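Local structure of nuclease (4QBN) at residues Q8-A11 / K12-E16; H61-R64 / E65-R68; E67-K71 / R72-V76. The protein probably acts as a magnesium-dependent nuclease of the VRR-NUC family, cutting phosphodiester bonds in nucleic acids. All coordinates share one frame; numbering follows the deposited sequence.

Contact 1 of 3, residues Q8-A11 / K12-E16; sequences QKYA and KERFE
Q8 and K12 meet through the backbone: the carbonyl of Q8 accepts the amide of K12 in the first of four consecutive i to i+4 bonds of helix 3-17, from K12 N to F15 N. One residue on, K9 adds a side-chain bridge to this scaffold. Its NZ lies 2.8 Å from E13 OE2, a salt bridge one helical turn long in which the ammonium meets the oxygen from above the carboxylate plane, 39° out of it. The K9 chain starts anti to the backbone N (chi1 176°) and then bends at chi3 and chi4, which turns its end back to E13. Lysine and glutamate suit this exposed flank, and K12 repeats the pattern with E16, NZ to OE2 2.7 Å.

Y10 lies alongside R14, both side chains pointing the same way. R14 CG sits over one face of the Y10 ring in a CH-pi contact, 3.8 Å from the centroid, while R14 CD comes 3.5 Å from Y10 OH. The guanidinium does not stack: its plane stands 76° from that of the ring, because the R14 chain bends at chi2 and chi3. Both polar ends converge on D86, which takes a hydrogen bond from Y10 OH and a salt bridge from R14 NH1.

A11 is buried, its methyl suiting a close approach to helix 82-92; CB touches F15 CE2 at 4.0 Å, and the A11 carbonyl oxygen lies over one face of the F15 ring, 3.1 Å from CD2.

The helix packs by two flanks: Y10, A11, R14 and F15 lean on helix 82-92, where F82 stacks on Y10, while Q8, K12, F15 and E16 touch strand 21-27 and Q8 and F15 also reach strand 36-40.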
ATOM      1  N   GLN A   8       2.504  -6.438 -16.786  1.00 28.74           N
ATOM      2  CA  GLN A   8       2.760  -5.489 -15.710  1.00 28.39           C
ATOM      3  C   GLN A   8       3.165  -4.105 -16.253  1.00 29.60           C
ATOM      4  O   GLN A   8       2.758  -3.050 -15.721  1.00 28.79           O
ATOM      5  CB  GLN A   8       3.854  -6.038 -14.799  1.00 35.42           C
ATOM      6  CG  GLN A   8       4.093  -5.189 -13.611  1.00 39.81           C
ATOM      7  CD  GLN A   8       4.997  -5.918 -12.635  1.00 55.58           C
ATOM      8  OE1 GLN A   8       6.091  -5.438 -12.299  1.00 64.54           O
ATOM      9  NE2 GLN A   8       4.562  -7.113 -12.205  1.00 56.38           N
ATOM     10  N   LYS A   9       3.988  -4.099 -17.289  1.00 31.88           N
ATOM     11  CA  LYS A   9       4.397  -2.832 -17.866  1.00 33.58           C
ATOM     12  C   LYS A   9       3.220  -2.091 -18.494  1.00 33.47           C
ATOM     13  O   LYS A   9       3.138  -0.863 -18.434  1.00 32.97           O
ATOM     14  CB  LYS A   9       5.467  -3.059 -18.899  1.00 37.16           C
ATOM     15  CG  LYS A   9       5.912  -1.817 -19.659  1.00 50.75           C
ATOM     16  CD  LYS A   9       7.116  -2.194 -20.556  1.00 70.75           C
ATOM     17  CE  LYS A   9       7.056  -1.589 -21.963  1.00 87.55           C
ATOM     18  NZ  LYS A   9       7.351  -0.124 -22.006  1.00 96.03           N
ATOM     19  N   TYR A  10       2.324  -2.822 -19.135  1.00 33.45           N
ATOM     20  CA  TYR A  10       1.163  -2.176 -19.765  1.00 35.17           C
ATOM     21  C   TYR A  10       0.265  -1.582 -18.722  1.00 31.19           C
ATOM     22  O   TYR A  10      -0.266  -0.454 -18.856  1.00 31.17           O
ATOM     23  CB  TYR A  10       0.390  -3.217 -20.562  1.00 38.38           C
ATOM     24  CG  TYR A  10      -0.847  -2.707 -21.215  1.00 33.56           C
ATOM     25  CD1 TYR A  10      -0.779  -1.900 -22.334  1.00 37.75           C
ATOM     26  CD2 TYR A  10      -2.094  -3.070 -20.731  1.00 35.84           C
ATOM     27  CE1 TYR A  10      -1.920  -1.468 -22.970  1.00 40.20           C
ATOM     28  CE2 TYR A  10      -3.265  -2.634 -21.365  1.00 33.32           C
ATOM     29  CZ  TYR A  10      -3.162  -1.838 -22.459  1.00 38.94           C
ATOM     30  OH  TYR A  10      -4.327  -1.413 -23.076  1.00 40.80           O
ATOM     31  N   ALA A  11       0.073  -2.349 -17.654  1.00 27.32           N
ATOM     32  CA  ALA A  11      -0.760  -1.875 -16.579  1.00 24.10           C
ATOM     33  C   ALA A  11      -0.131  -0.587 -16.006  1.00 28.99           C
ATOM     34  O   ALA A  11      -0.813   0.430 -15.727  1.00 29.25           O
ATOM     35  CB  ALA A  11      -0.916  -2.962 -15.466  1.00 25.47           C
ATOM     36  N   LYS A  12       1.164  -0.632 -15.781  1.00 27.64           N
ATOM     37  CA  LYS A  12       1.821   0.541 -15.211  1.00 27.66           C
ATOM     38  C   LYS A  12       1.590   1.741 -16.093  1.00 30.10           C
ATOM     39  O   LYS A  12       1.258   2.817 -15.612  1.00 31.13           O
ATOM     40  CB  LYS A  12       3.336   0.278 -15.041  1.00 33.49           C
ATOM     41  CG  LYS A  12       4.133   1.506 -14.619  1.00 34.66           C
ATOM     42  CD  LYS A  12       5.567   1.071 -14.222  1.00 45.71           C
ATOM     43  CE  LYS A  12       6.380   2.204 -13.671  1.00 57.10           C
ATOM     44  NZ  LYS A  12       6.632   3.175 -14.746  1.00 67.11           N
ATOM     45  N   GLU A  13       1.766   1.571 -17.405  1.00 31.13           N
ATOM     46  CA  GLU A  13       1.557   2.683 -18.349  1.00 30.54           C
ATOM     47  C   GLU A  13       0.135   3.238 -18.414  1.00 29.61           C
ATOM     48  O   GLU A  13      -0.082   4.460 -18.477  1.00 32.61           O
ATOM     49  CB  GLU A  13       2.018   2.242 -19.751  1.00 35.41           C
ATOM     50  CG  GLU A  13       3.551   2.017 -19.813  1.00 49.52           C
ATOM     51  CD  GLU A  13       4.037   1.416 -21.127  1.00 66.37           C
ATOM     52  OE1 GLU A  13       3.244   0.700 -21.813  1.00 70.85           O
ATOM     53  OE2 GLU A  13       5.234   1.636 -21.456  1.00 64.21           O
ATOM     54  N   ARG A  14      -0.845   2.344 -18.401  1.00 29.92           N
ATOM     55  CA  ARG A  14      -2.255   2.759 -18.371  1.00 29.44           C
ATOM     56  C   ARG A  14      -2.587   3.533 -17.104  1.00 29.71           C
ATOM     57  O   ARG A  14      -3.291   4.538 -17.166  1.00 32.40           O
ATOM     58  CB  ARG A  14      -3.169   1.544 -18.463  1.00 27.55           C
ATOM     59  CG  ARG A  14      -3.073   0.820 -19.824  1.00 31.80           C
ATOM     60  CD  ARG A  14      -4.073   1.305 -20.924  1.00 46.54           C
ATOM     61  NE  ARG A  14      -5.209   2.168 -20.506  1.00 51.24           N
ATOM     62  CZ  ARG A  14      -6.517   1.861 -20.585  1.00 47.74           C
ATOM     63  NH1 ARG A  14      -6.921   0.681 -21.041  1.00 47.76           N
ATOM     64  NH2 ARG A  14      -7.436   2.747 -20.204  1.00 47.81           N
ATOM     65  N   PHE A  15      -2.108   3.077 -15.949  1.00 25.73           N
ATOM     66  CA  PHE A  15      -2.384   3.783 -14.706  1.00 24.16           C
ATOM     67  C   PHE A  15      -1.672   5.112 -14.641  1.00 27.04           C
ATOM     68  O   PHE A  15      -2.205   6.088 -14.125  1.00 30.05           O
ATOM     69  CB  PHE A  15      -1.939   2.940 -13.508  1.00 25.67           C
ATOM     70  CG  PHE A  15      -2.690   1.635 -13.386  1.00 27.54           C
ATOM     71  CD1 PHE A  15      -4.021   1.567 -13.736  1.00 36.68           C
ATOM     72  CD2 PHE A  15      -2.046   0.478 -12.892  1.00 30.18           C
ATOM     73  CE1 PHE A  15      -4.738   0.354 -13.586  1.00 40.80           C
ATOM     74  CE2 PHE A  15      -2.749  -0.732 -12.763  1.00 30.23           C
ATOM     75  CZ  PHE A  15      -4.094  -0.777 -13.123  1.00 35.23           C
ATOM     76  N   GLU A  16      -0.438   5.156 -15.116  1.00 27.25           N
ATOM     77  CA  GLU A  16       0.266   6.437 -15.111  1.00 26.21           C
ATOM     78  C   GLU A  16      -0.395   7.455 -16.049  1.00 39.36           C
ATOM     79  O   GLU A  16      -0.378   8.657 -15.760  1.00 35.20           O
ATOM     80  CB  GLU A  16       1.741   6.237 -15.454  1.00 29.35           C
ATOM     81  CG  GLU A  16       2.528   5.596 -14.304  1.00 37.10           C
ATOM     82  CD  GLU A  16       3.965   5.266 -14.703  1.00 54.52           C
ATOM     83  OE1 GLU A  16       4.243   5.309 -15.920  1.00 67.41           O
ATOM     84  OE2 GLU A  16       4.824   4.994 -13.814  1.00 51.07           O
TER

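Contact 2 of 3, residues H61-R64 / E65-R68; sequences HQLR and EHER. With SO4 (sulfate ion), chain C.
Helix 60-71 is the crossover helix of a beta-alpha-beta unit between strands 44-50 and 75-79, and H61 to R68 make up two of its turns, with R64 and R68 side by side on one flank. Their guanidinium planes stand 72° apart, and R64 NH1 lies 2.8 Å from R68 NH2. That approach is doubtful for two donors and may reflect an imprecisely placed guanidinium. Part of the charge is probably offset by E65, whose OE1 receives R68 NH1 at 2.8 Å, nearly along its C-O axis. A water adds a second tie, giving a hydrogen to H61 O and accepting one from R68 NH1 at 3.1 Å. E65 OE2 turns to Y27 OH and to R23 of the second subunit, so this buried carboxylate is well supplied with donors.

At the start of the helix, H61 and Q62 hold a sulfate by one oxygen. H61 NE2 reaches O4 at 3.1 Å near the plane of the imidazole, and Q62 NE2 reaches the same O4 at 3.0 Å. H61 takes the cramped chi1 of 67°, which lays its ring across Q62 CG. G32 N bonds the sulfate as well; the ion probably comes from the crystallisation liquor and could at most mark a phosphate site.

Facing the sheet, H66 turns one ring face to Q62 O, 3.1 Å from H66 CD2; the same oxygen accepts H66 N at 2.8 Å. With H66 against E49, V76 and V78, and L63 exposed, the helix forms the connection of a beta-alpha-beta crossover.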
ATOM      1  N   HIS A  61      -1.078 -18.481  -0.522  1.00 36.64           N
ATOM      2  CA  HIS A  61      -0.820 -17.417   0.455  1.00 35.68           C
ATOM      3  C   HIS A  61      -1.232 -16.087  -0.089  1.00 34.32           C
ATOM      4  O   HIS A  61      -1.616 -15.139   0.669  1.00 31.51           O
ATOM      5  CB  HIS A  61       0.654 -17.388   0.871  1.00 38.54           C
ATOM      6  CG  HIS A  61       1.577 -16.982  -0.223  1.00 38.40           C
ATOM      7  ND1 HIS A  61       1.846 -17.795  -1.306  1.00 39.69           N
ATOM      8  CD2 HIS A  61       2.320 -15.852  -0.401  1.00 37.68           C
ATOM      9  CE1 HIS A  61       2.743 -17.209  -2.087  1.00 40.57           C
ATOM     10  NE2 HIS A  61       3.043 -16.028  -1.562  1.00 43.36           N
ATOM     11  N   GLN A  62      -1.154 -15.975  -1.406  1.00 30.76           N
ATOM     12  CA  GLN A  62      -1.585 -14.715  -2.023  1.00 27.62           C
ATOM     13  C   GLN A  62      -3.096 -14.584  -1.883  1.00 26.09           C
ATOM     14  O   GLN A  62      -3.632 -13.496  -1.576  1.00 26.81           O
ATOM     15  CB  GLN A  62      -1.150 -14.664  -3.487  1.00 32.49           C
ATOM     16  CG  GLN A  62       0.332 -14.491  -3.645  1.00 37.80           C
ATOM     17  CD  GLN A  62       0.848 -14.805  -5.028  1.00 44.11           C
ATOM     18  OE1 GLN A  62       0.178 -15.447  -5.850  1.00 44.01           O
ATOM     19  NE2 GLN A  62       2.053 -14.315  -5.316  1.00 54.52           N
ATOM     20  N   LEU A  63      -3.814 -15.661  -2.185  1.00 31.30           N
ATOM     21  CA  LEU A  63      -5.273 -15.572  -2.102  1.00 28.23           C
ATOM     22  C   LEU A  63      -5.747 -15.195  -0.686  1.00 30.63           C
ATOM     23  O   LEU A  63      -6.722 -14.460  -0.549  1.00 26.68           O
ATOM     24  CB  LEU A  63      -5.951 -16.894  -2.542  1.00 34.09           C
ATOM     25  CG  LEU A  63      -5.885 -17.148  -4.063  1.00 35.80           C
ATOM     26  CD1 LEU A  63      -6.437 -18.524  -4.467  1.00 40.00           C
ATOM     27  CD2 LEU A  63      -6.608 -16.017  -4.846  1.00 40.33           C
ATOM     28  N   ARG A  64      -5.120 -15.769   0.351  1.00 29.93           N
ATOM     29  CA  ARG A  64      -5.568 -15.466   1.718  1.00 28.96           C
ATOM     30  C   ARG A  64      -5.252 -14.040   2.008  1.00 26.48           C
ATOM     31  O   ARG A  64      -6.082 -13.353   2.621  1.00 29.07           O
ATOM     32  CB  ARG A  64      -4.965 -16.417   2.810  1.00 37.82           C
ATOM     33  CG  ARG A  64      -3.453 -16.550   2.870  1.00 58.24           C
ATOM     34  CD  ARG A  64      -2.957 -17.469   4.080  1.00 89.99           C
ATOM     35  NE  ARG A  64      -1.491 -17.648   4.128  1.00 85.27           N
ATOM     36  CZ  ARG A  64      -0.719 -17.481   5.200  1.00 75.68           C
ATOM     37  NH1 ARG A  64      -1.223 -17.138   6.366  1.00 70.37           N
ATOM     38  NH2 ARG A  64       0.577 -17.654   5.099  1.00 79.12           N
ATOM     39  N   GLU A  65      -4.086 -13.567   1.551  1.00 25.49           N
ATOM     40  CA  GLU A  65      -3.752 -12.133   1.766  1.00 23.35           C
ATOM     41  C   GLU A  65      -4.762 -11.202   1.043  1.00 25.95           C
ATOM     42  O   GLU A  65      -5.277 -10.214   1.616  1.00 23.45           O
ATOM     43  CB  GLU A  65      -2.319 -11.863   1.284  1.00 26.20           C
ATOM     44  CG  GLU A  65      -1.844 -10.412   1.580  1.00 27.52           C
ATOM     45  CD  GLU A  65      -1.454 -10.192   3.065  1.00 35.71           C
ATOM     46  OE1 GLU A  65      -1.670 -11.112   3.911  1.00 36.63           O
ATOM     47  OE2 GLU A  65      -0.852  -9.113   3.390  1.00 32.81           O
ATOM     48  N   HIS A  66      -5.146 -11.548  -0.183  1.00 21.32           N
ATOM     49  CA  HIS A  66      -6.158 -10.702  -0.880  1.00 22.59           C
ATOM     50  C   HIS A  66      -7.439 -10.681  -0.097  1.00 25.30           C
ATOM     51  O   HIS A  66      -8.126  -9.657   0.011  1.00 26.80           O
ATOM     52  CB  HIS A  66      -6.476 -11.267  -2.282  1.00 23.51           C
ATOM     53  CG  HIS A  66      -5.303 -11.287  -3.189  1.00 23.26           C
ATOM     54  ND1 HIS A  66      -5.327 -11.930  -4.413  1.00 30.92           N
ATOM     55  CD2 HIS A  66      -4.062 -10.765  -3.047  1.00 27.38           C
ATOM     56  CE1 HIS A  66      -4.140 -11.800  -4.988  1.00 33.99           C
ATOM     57  NE2 HIS A  66      -3.356 -11.089  -4.189  1.00 32.14           N
ATOM     58  N   GLU A  67      -7.801 -11.822   0.470  1.00 24.65           N
ATOM     59  CA  GLU A  67      -9.073 -11.802   1.204  1.00 26.61           C
ATOM     60  C   GLU A  67      -8.985 -11.016   2.520  1.00 28.13           C
ATOM     61  O   GLU A  67      -9.979 -10.449   2.922  1.00 28.53           O
ATOM     62  CB  GLU A  67      -9.681 -13.184   1.389  1.00 41.21           C
ATOM     63  CG  GLU A  67     -10.473 -13.683   0.107  1.00103.49           C
ATOM     64  CD  GLU A  67     -11.754 -12.868  -0.302  1.00 52.80           C
ATOM     65  OE1 GLU A  67     -12.872 -13.248   0.075  1.00 54.73           O
ATOM     66  OE2 GLU A  67     -11.677 -11.911  -1.066  1.00 43.64           O
ATOM     67  N   ARG A  68      -7.840 -11.027   3.219  1.00 26.13           N
ATOM     68  CA  ARG A  68      -7.655 -10.188   4.418  1.00 27.12           C
ATOM     69  C   ARG A  68      -7.839  -8.717   4.071  1.00 26.33           C
ATOM     70  O   ARG A  68      -8.410  -7.918   4.874  1.00 25.79           O
ATOM     71  CB  ARG A  68      -6.235 -10.363   5.017  1.00 27.01           C
ATOM     72  CG  ARG A  68      -5.929 -11.761   5.535  1.00 33.77           C
ATOM     73  CD  ARG A  68      -4.544 -11.749   6.266  1.00 36.80           C
ATOM     74  NE  ARG A  68      -4.170 -13.089   6.736  1.00 44.78           N
ATOM     75  CZ  ARG A  68      -3.277 -13.879   6.125  1.00 47.26           C
ATOM     76  NH1 ARG A  68      -2.612 -13.472   5.022  1.00 37.35           N
ATOM     77  NH2 ARG A  68      -3.042 -15.068   6.627  1.00 53.15           N
TER
HETATM   78  S   SO4 C 101       5.262 -13.435  -3.320  1.00 54.89           S
HETATM   79  O1  SO4 C 101       5.791 -14.802  -3.439  1.00 62.23           O
HETATM   80  O2  SO4 C 101       5.936 -12.809  -2.173  1.00 48.01           O
HETATM   81  O3  SO4 C 101       5.497 -12.686  -4.553  1.00 54.43           O
HETATM   82  O4  SO4 C 101       3.823 -13.469  -3.108  1.00 57.67           O
HETATM   83  O   HOH W   1      -0.665 -15.035   3.175  1.00 38.19           O

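Contact 3 of 3, residues E67-K71 / R72-V76; sequences ERFRK and RGANV. With SO4 (sulfate ion), chain E.
R70 holds the carbonyl oxygen of V76 side-on with two nitrogens, NE at 3.2 Å and NH2 at 3.0 Å, both approaching from the same face of the carbonyl. The oxygen lies close to the guanidinium plane, within 9°, so the bonds use the edge where the N-H groups point. The remaining NH1 makes a salt bridge with E67 OE2, again in that plane, which fixes the rotation of the group. Extended from CG to NE, R70 spans from helix to strand.

R72 runs in a different direction, toward the sulfate and the second subunit. Its NH1 bonds R68 O at 3.0 Å and also sulfate O2 at 3.1 Å, while NE bonds G19 O of the second subunit. K71 NZ adds a weak bond to sulfate O3. The aliphatic part of R68 lies against the same anion, CG 3.5 Å from O2, so the cluster of basic chains has a counter-charge.

The end of helix 60-71 is closed by a Schellman motif. A74 N returns to F69 O at 3.1 Å and G73 N to R70 O at 2.8 Å, the latter from well above the carbonyl plane. G73 has a phi of 100°, at which a beta carbon would crowd the carbonyl oxygen of R72, so glycine is at home there.

F69 CB packs against V76 CG2 at 3.5 Å and, less closely, against A74 CB. The F69 and V76 side chains cross at about a right angle. F69 also meets F47 edge-to-face and L21 of the second subunit, while A74 and R72 rest on I39 of that subunit.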
ATOM      1  N   GLU A  67      -7.801 -11.822   0.470  1.00 24.65           N
ATOM      2  CA  GLU A  67      -9.073 -11.802   1.204  1.00 26.61           C
ATOM      3  C   GLU A  67      -8.985 -11.016   2.520  1.00 28.13           C
ATOM      4  O   GLU A  67      -9.979 -10.449   2.922  1.00 28.53           O
ATOM      5  CB  GLU A  67      -9.681 -13.184   1.389  1.00 41.21           C
ATOM      6  CG  GLU A  67     -10.473 -13.683   0.107  1.00103.49           C
ATOM      7  CD  GLU A  67     -11.754 -12.868  -0.302  1.00 52.80           C
ATOM      8  OE1 GLU A  67     -12.872 -13.248   0.075  1.00 54.73           O
ATOM      9  OE2 GLU A  67     -11.677 -11.911  -1.066  1.00 43.64           O
ATOM     10  N   ARG A  68      -7.840 -11.027   3.219  1.00 26.13           N
ATOM     11  CA  ARG A  68      -7.655 -10.188   4.418  1.00 27.12           C
ATOM     12  C   ARG A  68      -7.839  -8.717   4.071  1.00 26.33           C
ATOM     13  O   ARG A  68      -8.410  -7.918   4.874  1.00 25.79           O
ATOM     14  CB  ARG A  68      -6.235 -10.363   5.017  1.00 27.01           C
ATOM     15  CG  ARG A  68      -5.929 -11.761   5.535  1.00 33.77           C
ATOM     16  CD  ARG A  68      -4.544 -11.749   6.266  1.00 36.80           C
ATOM     17  NE  ARG A  68      -4.170 -13.089   6.736  1.00 44.78           N
ATOM     18  CZ  ARG A  68      -3.277 -13.879   6.125  1.00 47.26           C
ATOM     19  NH1 ARG A  68      -2.612 -13.472   5.022  1.00 37.35           N
ATOM     20  NH2 ARG A  68      -3.042 -15.068   6.627  1.00 53.15           N
ATOM     21  N   PHE A  69      -7.332  -8.332   2.906  1.00 22.32           N
ATOM     22  CA  PHE A  69      -7.480  -6.958   2.431  1.00 21.27           C
ATOM     23  C   PHE A  69      -8.956  -6.676   2.106  1.00 21.16           C
ATOM     24  O   PHE A  69      -9.508  -5.626   2.510  1.00 20.41           O
ATOM     25  CB  PHE A  69      -6.663  -6.723   1.144  1.00 20.09           C
ATOM     26  CG  PHE A  69      -5.205  -6.316   1.384  1.00 20.17           C
ATOM     27  CD1 PHE A  69      -4.400  -7.004   2.292  1.00 19.99           C
ATOM     28  CD2 PHE A  69      -4.640  -5.290   0.616  1.00 23.69           C
ATOM     29  CE1 PHE A  69      -3.040  -6.624   2.453  1.00 23.10           C
ATOM     30  CE2 PHE A  69      -3.320  -4.927   0.786  1.00 25.59           C
ATOM     31  CZ  PHE A  69      -2.516  -5.605   1.710  1.00 23.24           C
ATOM     32  N   ARG A  70      -9.574  -7.553   1.345  1.00 19.98           N
ATOM     33  CA  ARG A  70     -10.933  -7.244   0.854  1.00 23.53           C
ATOM     34  C   ARG A  70     -11.981  -7.281   1.978  1.00 27.14           C
ATOM     35  O   ARG A  70     -12.982  -6.534   1.920  1.00 28.86           O
ATOM     36  CB  ARG A  70     -11.333  -8.175  -0.270  1.00 24.59           C
ATOM     37  CG  ARG A  70     -10.543  -8.028  -1.566  1.00 19.15           C
ATOM     38  CD  ARG A  70     -11.349  -8.720  -2.606  1.00 22.06           C
ATOM     39  NE  ARG A  70     -10.549  -8.889  -3.828  1.00 24.85           N
ATOM     40  CZ  ARG A  70      -9.958 -10.010  -4.193  1.00 32.87           C
ATOM     41  NH1 ARG A  70     -10.123 -11.142  -3.469  1.00 33.30           N
ATOM     42  NH2 ARG A  70      -9.226 -10.008  -5.308  1.00 28.48           N
ATOM     43  N   LYS A  71     -11.780  -8.146   2.984  1.00 25.02           N
ATOM     44  CA  LYS A  71     -12.676  -8.191   4.181  1.00 28.06           C
ATOM     45  C   LYS A  71     -12.794  -6.831   4.853  1.00 32.63           C
ATOM     46  O   LYS A  71     -13.861  -6.469   5.376  1.00 37.42           O
ATOM     47  CB  LYS A  71     -12.136  -9.174   5.225  1.00 34.50           C
ATOM     48  CG  LYS A  71     -12.252 -10.614   4.835  1.00 48.72           C
ATOM     49  CD  LYS A  71     -11.466 -11.538   5.807  1.00 75.95           C
ATOM     50  CE  LYS A  71     -11.812 -13.005   5.588  1.00 78.15           C
ATOM     51  NZ  LYS A  71     -11.164 -13.869   6.617  1.00 80.38           N
ATOM     52  N   ARG A  72     -11.715  -6.067   4.799  1.00 24.23           N
ATOM     53  CA  ARG A  72     -11.658  -4.702   5.329  1.00 22.70           C
ATOM     54  C   ARG A  72     -12.029  -3.653   4.346  1.00 27.84           C
ATOM     55  O   ARG A  72     -11.919  -2.471   4.636  1.00 29.33           O
ATOM     56  CB  ARG A  72     -10.231  -4.418   5.886  1.00 23.65           C
ATOM     57  CG  ARG A  72     -10.015  -5.364   7.167  1.00 25.79           C
ATOM     58  CD  ARG A  72      -8.553  -5.511   7.562  1.00 26.49           C
ATOM     59  NE  ARG A  72      -8.393  -6.213   8.804  1.00 25.25           N
ATOM     60  CZ  ARG A  72      -8.249  -7.519   8.894  1.00 28.94           C
ATOM     61  NH1 ARG A  72      -8.262  -8.242   7.804  1.00 26.78           N
ATOM     62  NH2 ARG A  72      -8.061  -8.090  10.063  1.00 32.19           N
ATOM     63  N   GLY A  73     -12.377  -4.045   3.125  1.00 23.74           N
ATOM     64  CA  GLY A  73     -12.905  -3.068   2.176  1.00 25.14           C
ATOM     65  C   GLY A  73     -11.915  -2.558   1.161  1.00 27.48           C
ATOM     66  O   GLY A  73     -12.193  -1.626   0.374  1.00 28.77           O
ATOM     67  N   ALA A  74     -10.712  -3.124   1.165  1.00 19.83           N
ATOM     68  CA  ALA A  74      -9.696  -2.586   0.230  1.00 18.39           C
ATOM     69  C   ALA A  74      -9.912  -3.107  -1.201  1.00 25.17           C
ATOM     70  O   ALA A  74     -10.575  -4.130  -1.384  1.00 23.28           O
ATOM     71  CB  ALA A  74      -8.247  -2.966   0.736  1.00 22.77           C
ATOM     72  N   ASN A  75      -9.369  -2.412  -2.212  1.00 21.59           N
ATOM     73  CA  ASN A  75      -9.549  -2.791  -3.628  1.00 20.69           C
ATOM     74  C   ASN A  75      -8.390  -3.652  -4.052  1.00 22.80           C
ATOM     75  O   ASN A  75      -7.270  -3.177  -4.080  1.00 23.55           O
ATOM     76  CB  ASN A  75      -9.517  -1.514  -4.509  1.00 18.55           C
ATOM     77  CG  ASN A  75     -10.674  -0.572  -4.207  1.00 29.29           C
ATOM     78  OD1 ASN A  75     -11.798  -1.035  -4.177  1.00 27.87           O
ATOM     79  ND2 ASN A  75     -10.404   0.738  -3.950  1.00 24.12           N
ATOM     80  N   VAL A  76      -8.629  -4.931  -4.381  1.00 18.21           N
ATOM     81  CA  VAL A  76      -7.516  -5.788  -4.778  1.00 18.35           C
ATOM     82  C   VAL A  76      -7.964  -6.493  -6.037  1.00 19.40           C
ATOM     83  O   VAL A  76      -9.032  -7.120  -6.052  1.00 21.98           O
ATOM     84  CB  VAL A  76      -7.258  -6.857  -3.711  1.00 23.51           C
ATOM     85  CG1 VAL A  76      -6.158  -7.752  -4.184  1.00 23.68           C
ATOM     86  CG2 VAL A  76      -6.929  -6.181  -2.347  1.00 24.21           C
TER
HETATM   87  S   SO4 E 103      -8.335 -11.792   9.104  1.00 72.01           S
HETATM   88  O1  SO4 E 103      -8.072 -13.231   9.007  1.00 77.10           O
HETATM   89  O2  SO4 E 103      -7.167 -11.009   8.687  1.00 59.14           O
HETATM   90  O3  SO4 E 103      -9.511 -11.480   8.291  1.00 69.30           O
HETATM   91  O4  SO4 E 103      -8.609 -11.433  10.491  1.00 79.14           O
HETATM   92  O   HOH W   2     -11.391  -5.702  -4.244  1.00 28.87           O

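How the contacts relate
From the N terminus, contact 1 comes first, within helix 3-17, and closes before the others open. It bridges no loop, since its segments adjoin within one helix, but its side chains join that helix to helix 82-92 and strands 21-27 and 36-40. Contact 2 takes the body of helix 60-71. Contact 3 begins on the stretch where contact 2 ends, sharing E67 and R68, and closes the turn between that helix and strand 75-79. The two also touch where H66 packs on V76, and both meet the second subunit. Contact 1 lies across the chain's centre, about 23 Å from contact 2 and 22 Å from contact 3, centre to centre.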